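Local coordinates for uncharacterized protein Ta1441 (Thermoplasma acidophilum, PDB 3GAA) that is of unknown function but belongs to the PAC2 family and is probably related to proteasome assembly chaperones, at residues F140-K152 against L172-I186. Numbering follows the deposited sequence.
Sequences FAVAEKPKLDKFK and LNECLVRKITGLSFI
Phe151 and Phe185 meet obliquely on the face of the antiparallel strand pair that carries Ala141 and Phe185, their ring planes at 43° and centroids 5.4 Å apart. CE1 and CZ of Phe185 lie against CE2 and CZ of Phe151, while Leu183 CG fits at the edge of the Phe151 ring, 4.0 Å from CE2. With CG between its backbone N and carbonyl carbon (chi1 52°), Leu183 also lays CD2 over one face of the Phe185 ring, toward its rim. Ala141 is small enough to leave room for Phe185 CD1 beside its CB, and Ala143 CB abuts Leu183 CB at 3.6 Å. Cutting Phe185 back to an alanine is likely to leave a gap beside the CE2-CZ edge of Phe151, freeing that ring to turn. Four backbone hydrogen bonds join Phe140 to Ile186 and Val142 to Ser184. On the sheet face that these four residues share, the two methyls of Val142 fill separate hollows: CG1 meets Ile186 CD1 at 3.5 Å, and CG2 reaches Leu172 CD2 of helix 166-178. Strand 140-142 lies between strands 181-190 and 157-158 of the mixed sheet; helix 196-210 packs on Phe151, Leu183 and Phe185, whereas Leu75 of a second subunit packs on Val142.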
# COMPACT_ATOMS: atom_id res chain seq x y z
N PHE A 140 -21.33 26.92 -33.99
CA PHE A 140 -22.06 26.76 -32.75
C PHE A 140 -21.12 26.59 -31.65
O PHE A 140 -19.95 26.29 -31.86
CB PHE A 140 -23.01 25.59 -32.81
CG PHE A 140 -23.93 25.69 -33.93
CD1 PHE A 140 -25.08 26.48 -33.83
CD2 PHE A 140 -23.62 25.10 -35.13
CE1 PHE A 140 -25.96 26.62 -34.95
CE2 PHE A 140 -24.49 25.22 -36.24
CZ PHE A 140 -25.66 25.98 -36.15
N ALA A 141 -21.66 26.81 -30.46
CA ALA A 141 -20.95 26.70 -29.21
C ALA A 141 -21.75 25.93 -28.16
O ALA A 141 -22.97 26.13 -27.98
CB ALA A 141 -20.67 28.06 -28.68
N VAL A 142 -21.06 25.06 -27.42
CA VAL A 142 -21.55 24.71 -26.10
C VAL A 142 -20.63 25.37 -25.09
O VAL A 142 -19.45 25.15 -25.11
CB VAL A 142 -21.76 23.21 -25.91
CG1 VAL A 142 -21.51 22.41 -27.20
CG2 VAL A 142 -21.00 22.74 -24.71
N ALA A 143 -21.20 26.27 -24.28
CA ALA A 143 -20.50 26.94 -23.18
C ALA A 143 -21.52 27.25 -22.08
O ALA A 143 -22.68 26.96 -22.22
CB ALA A 143 -19.82 28.21 -23.66
N GLU A 144 -21.07 27.84 -20.98
CA GLU A 144 -21.98 28.32 -19.94
C GLU A 144 -22.59 29.65 -20.30
O GLU A 144 -22.02 30.41 -21.08
CB GLU A 144 -21.24 28.44 -18.64
CG GLU A 144 -20.79 27.08 -18.13
CD GLU A 144 -19.94 27.17 -16.87
OE1 GLU A 144 -18.71 27.52 -16.97
OE2 GLU A 144 -20.50 26.89 -15.78
N LYS A 145 -23.75 29.94 -19.69
CA LYS A 145 -24.60 31.07 -20.07
C LYS A 145 -23.81 32.35 -20.24
O LYS A 145 -23.87 33.01 -21.27
CB LYS A 145 -25.72 31.29 -19.06
CG LYS A 145 -27.07 30.66 -19.47
CD LYS A 145 -28.30 31.43 -18.83
CE LYS A 145 -29.71 30.96 -19.41
NZ LYS A 145 -30.40 29.84 -18.64
N PRO A 146 -23.06 32.73 -19.24
CA PRO A 146 -22.34 33.98 -19.42
C PRO A 146 -21.40 34.03 -20.68
O PRO A 146 -21.35 35.06 -21.40
CB PRO A 146 -21.55 34.11 -18.12
CG PRO A 146 -22.24 33.22 -17.18
CD PRO A 146 -22.85 32.11 -17.94
N LYS A 147 -20.68 32.94 -20.93
CA LYS A 147 -19.93 32.79 -22.16
C LYS A 147 -20.87 32.79 -23.39
O LYS A 147 -20.70 33.59 -24.32
CB LYS A 147 -19.06 31.54 -22.12
CG LYS A 147 -17.69 31.76 -21.43
CD LYS A 147 -16.62 32.24 -22.46
CE LYS A 147 -15.26 32.53 -21.82
NZ LYS A 147 -14.16 32.65 -22.85
N LEU A 148 -21.87 31.91 -23.40
CA LEU A 148 -22.83 31.83 -24.51
C LEU A 148 -23.38 33.19 -24.92
O LEU A 148 -23.60 33.45 -26.09
CB LEU A 148 -24.02 30.95 -24.15
CG LEU A 148 -23.89 29.47 -24.39
CD1 LEU A 148 -25.19 28.82 -24.01
CD2 LEU A 148 -23.61 29.27 -25.83
N ASP A 149 -23.59 34.05 -23.93
CA ASP A 149 -24.14 35.38 -24.14
C ASP A 149 -23.16 36.32 -24.80
O ASP A 149 -23.56 37.02 -25.71
CB ASP A 149 -24.68 35.93 -22.82
CG ASP A 149 -26.08 35.31 -22.43
OD1 ASP A 149 -26.39 34.12 -22.80
OD2 ASP A 149 -26.88 36.02 -21.76
N LYS A 150 -21.90 36.34 -24.36
CA LYS A 150 -20.84 37.04 -25.10
C LYS A 150 -20.76 36.52 -26.53
O LYS A 150 -20.88 37.27 -27.48
CB LYS A 150 -19.48 36.85 -24.44
CG LYS A 150 -19.31 37.45 -23.02
CD LYS A 150 -17.79 37.67 -22.64
CE LYS A 150 -17.41 37.27 -21.16
NZ LYS A 150 -16.79 35.84 -21.05
N PHE A 151 -20.59 35.22 -26.69
CA PHE A 151 -20.52 34.59 -28.01
C PHE A 151 -21.65 34.89 -28.95
O PHE A 151 -21.49 34.76 -30.15
CB PHE A 151 -20.44 33.07 -27.90
CG PHE A 151 -19.16 32.56 -27.31
CD1 PHE A 151 -18.07 33.38 -27.09
CD2 PHE A 151 -19.05 31.21 -27.00
CE1 PHE A 151 -16.89 32.89 -26.56
CE2 PHE A 151 -17.88 30.69 -26.46
CZ PHE A 151 -16.80 31.53 -26.23
N LYS A 152 -22.78 35.28 -28.40
CA LYS A 152 -23.98 35.53 -29.20
C LYS A 152 -23.95 36.88 -29.91
O LYS A 152 -24.38 37.02 -31.05
CB LYS A 152 -25.18 35.53 -28.28
CG LYS A 152 -26.47 35.26 -29.00
CD LYS A 152 -27.38 34.33 -28.16
CE LYS A 152 -26.74 32.91 -27.87
NZ LYS A 152 -27.39 32.28 -26.68
N LEU A 172 -15.85 18.31 -20.95
CA LEU A 172 -16.73 19.28 -20.38
C LEU A 172 -17.10 18.94 -18.90
O LEU A 172 -17.17 19.84 -18.02
CB LEU A 172 -17.94 19.41 -21.29
CG LEU A 172 -17.83 20.54 -22.31
CD1 LEU A 172 -16.38 21.03 -22.44
CD2 LEU A 172 -18.40 20.20 -23.66
N ASN A 173 -17.32 17.65 -18.62
CA ASN A 173 -17.75 17.28 -17.28
C ASN A 173 -16.61 17.51 -16.33
O ASN A 173 -16.76 18.15 -15.29
CB ASN A 173 -18.25 15.84 -17.20
CG ASN A 173 -19.72 15.73 -17.59
OD1 ASN A 173 -20.44 16.73 -17.68
ND2 ASN A 173 -20.15 14.54 -17.84
N GLU A 174 -15.43 17.06 -16.72
CA GLU A 174 -14.29 17.32 -15.92
C GLU A 174 -14.13 18.80 -15.63
O GLU A 174 -13.81 19.17 -14.53
CB GLU A 174 -13.09 16.83 -16.63
CG GLU A 174 -12.97 15.34 -16.59
CD GLU A 174 -12.52 14.75 -15.24
OE1 GLU A 174 -12.05 15.45 -14.27
OE2 GLU A 174 -12.60 13.50 -15.20
N CYS A 175 -14.34 19.64 -16.62
CA CYS A 175 -14.17 21.05 -16.43
C CYS A 175 -15.17 21.55 -15.43
O CYS A 175 -14.81 22.26 -14.51
CB CYS A 175 -14.34 21.82 -17.74
SG CYS A 175 -12.90 21.74 -18.77
N LEU A 176 -16.44 21.20 -15.65
CA LEU A 176 -17.50 21.70 -14.80
C LEU A 176 -17.20 21.33 -13.35
O LEU A 176 -17.37 22.13 -12.47
CB LEU A 176 -18.86 21.16 -15.19
CG LEU A 176 -19.79 21.80 -16.24
CD1 LEU A 176 -19.41 23.21 -16.60
CD2 LEU A 176 -20.00 20.89 -17.51
N VAL A 177 -16.72 20.14 -13.10
CA VAL A 177 -16.41 19.79 -11.73
C VAL A 177 -15.16 20.49 -11.17
O VAL A 177 -15.11 20.95 -10.01
CB VAL A 177 -16.24 18.30 -11.60
CG1 VAL A 177 -15.79 18.07 -10.23
CG2 VAL A 177 -17.64 17.58 -11.92
N ARG A 178 -14.15 20.60 -12.00
CA ARG A 178 -12.92 21.23 -11.58
C ARG A 178 -13.01 22.74 -11.48
O ARG A 178 -12.07 23.35 -11.03
CB ARG A 178 -11.82 20.86 -12.55
CG ARG A 178 -11.45 19.41 -12.45
CD ARG A 178 -10.58 19.03 -13.60
NE ARG A 178 -10.32 17.60 -13.69
CZ ARG A 178 -9.35 16.99 -13.04
NH1 ARG A 178 -8.56 17.69 -12.26
NH2 ARG A 178 -9.14 15.70 -13.19
N LYS A 179 -14.13 23.32 -11.89
CA LYS A 179 -14.28 24.77 -12.10
C LYS A 179 -13.25 25.45 -12.99
O LYS A 179 -12.79 26.52 -12.68
CB LYS A 179 -14.43 25.50 -10.78
CG LYS A 179 -15.82 25.34 -10.18
CD LYS A 179 -16.29 26.64 -9.45
CE LYS A 179 -16.79 27.73 -10.46
NZ LYS A 179 -18.14 27.40 -11.11
N ILE A 180 -12.87 24.82 -14.08
CA ILE A 180 -12.13 25.49 -15.16
C ILE A 180 -13.12 25.74 -16.30
O ILE A 180 -14.02 24.92 -16.50
CB ILE A 180 -11.08 24.58 -15.75
CG1 ILE A 180 -10.15 24.06 -14.66
CG2 ILE A 180 -10.35 25.32 -16.86
CD1 ILE A 180 -9.11 23.11 -15.17
N THR A 181 -12.96 26.83 -17.04
CA THR A 181 -13.90 27.19 -18.09
C THR A 181 -13.65 26.28 -19.24
O THR A 181 -12.52 26.22 -19.69
CB THR A 181 -13.69 28.63 -18.62
OG1 THR A 181 -13.86 29.53 -17.54
CG2 THR A 181 -14.70 28.94 -19.73
N GLY A 182 -14.69 25.57 -19.68
CA GLY A 182 -14.61 24.67 -20.82
C GLY A 182 -15.70 25.02 -21.83
O GLY A 182 -16.84 25.19 -21.42
N LEU A 183 -15.36 25.23 -23.10
CA LEU A 183 -16.38 25.28 -24.12
C LEU A 183 -15.99 24.46 -25.25
O LEU A 183 -14.90 23.97 -25.29
CB LEU A 183 -16.74 26.69 -24.59
CG LEU A 183 -15.70 27.65 -25.05
CD1 LEU A 183 -14.93 28.14 -23.80
CD2 LEU A 183 -14.84 26.97 -26.06
N SER A 184 -16.94 24.28 -26.15
CA SER A 184 -16.71 23.61 -27.38
C SER A 184 -17.23 24.47 -28.56
O SER A 184 -18.23 25.14 -28.42
CB SER A 184 -17.37 22.24 -27.34
OG SER A 184 -17.57 21.82 -28.68
N PHE A 185 -16.53 24.48 -29.70
CA PHE A 185 -17.10 25.03 -30.92
C PHE A 185 -17.36 23.87 -31.90
O PHE A 185 -16.54 22.95 -32.04
CB PHE A 185 -16.13 26.03 -31.55
CG PHE A 185 -15.91 27.29 -30.75
CD1 PHE A 185 -16.96 28.12 -30.43
CD2 PHE A 185 -14.66 27.66 -30.39
CE1 PHE A 185 -16.77 29.25 -29.75
CE2 PHE A 185 -14.47 28.83 -29.68
CZ PHE A 185 -15.53 29.61 -29.36
N ILE A 186 -18.53 23.91 -32.54
CA ILE A 186 -18.88 22.94 -33.55
C ILE A 186 -19.27 23.63 -34.87
O ILE A 186 -19.94 24.68 -34.91
CB ILE A 186 -20.02 22.02 -33.13
CG1 ILE A 186 -19.77 21.42 -31.73
CG2 ILE A 186 -20.13 20.89 -34.11
CD1 ILE A 186 -20.38 22.25 -30.56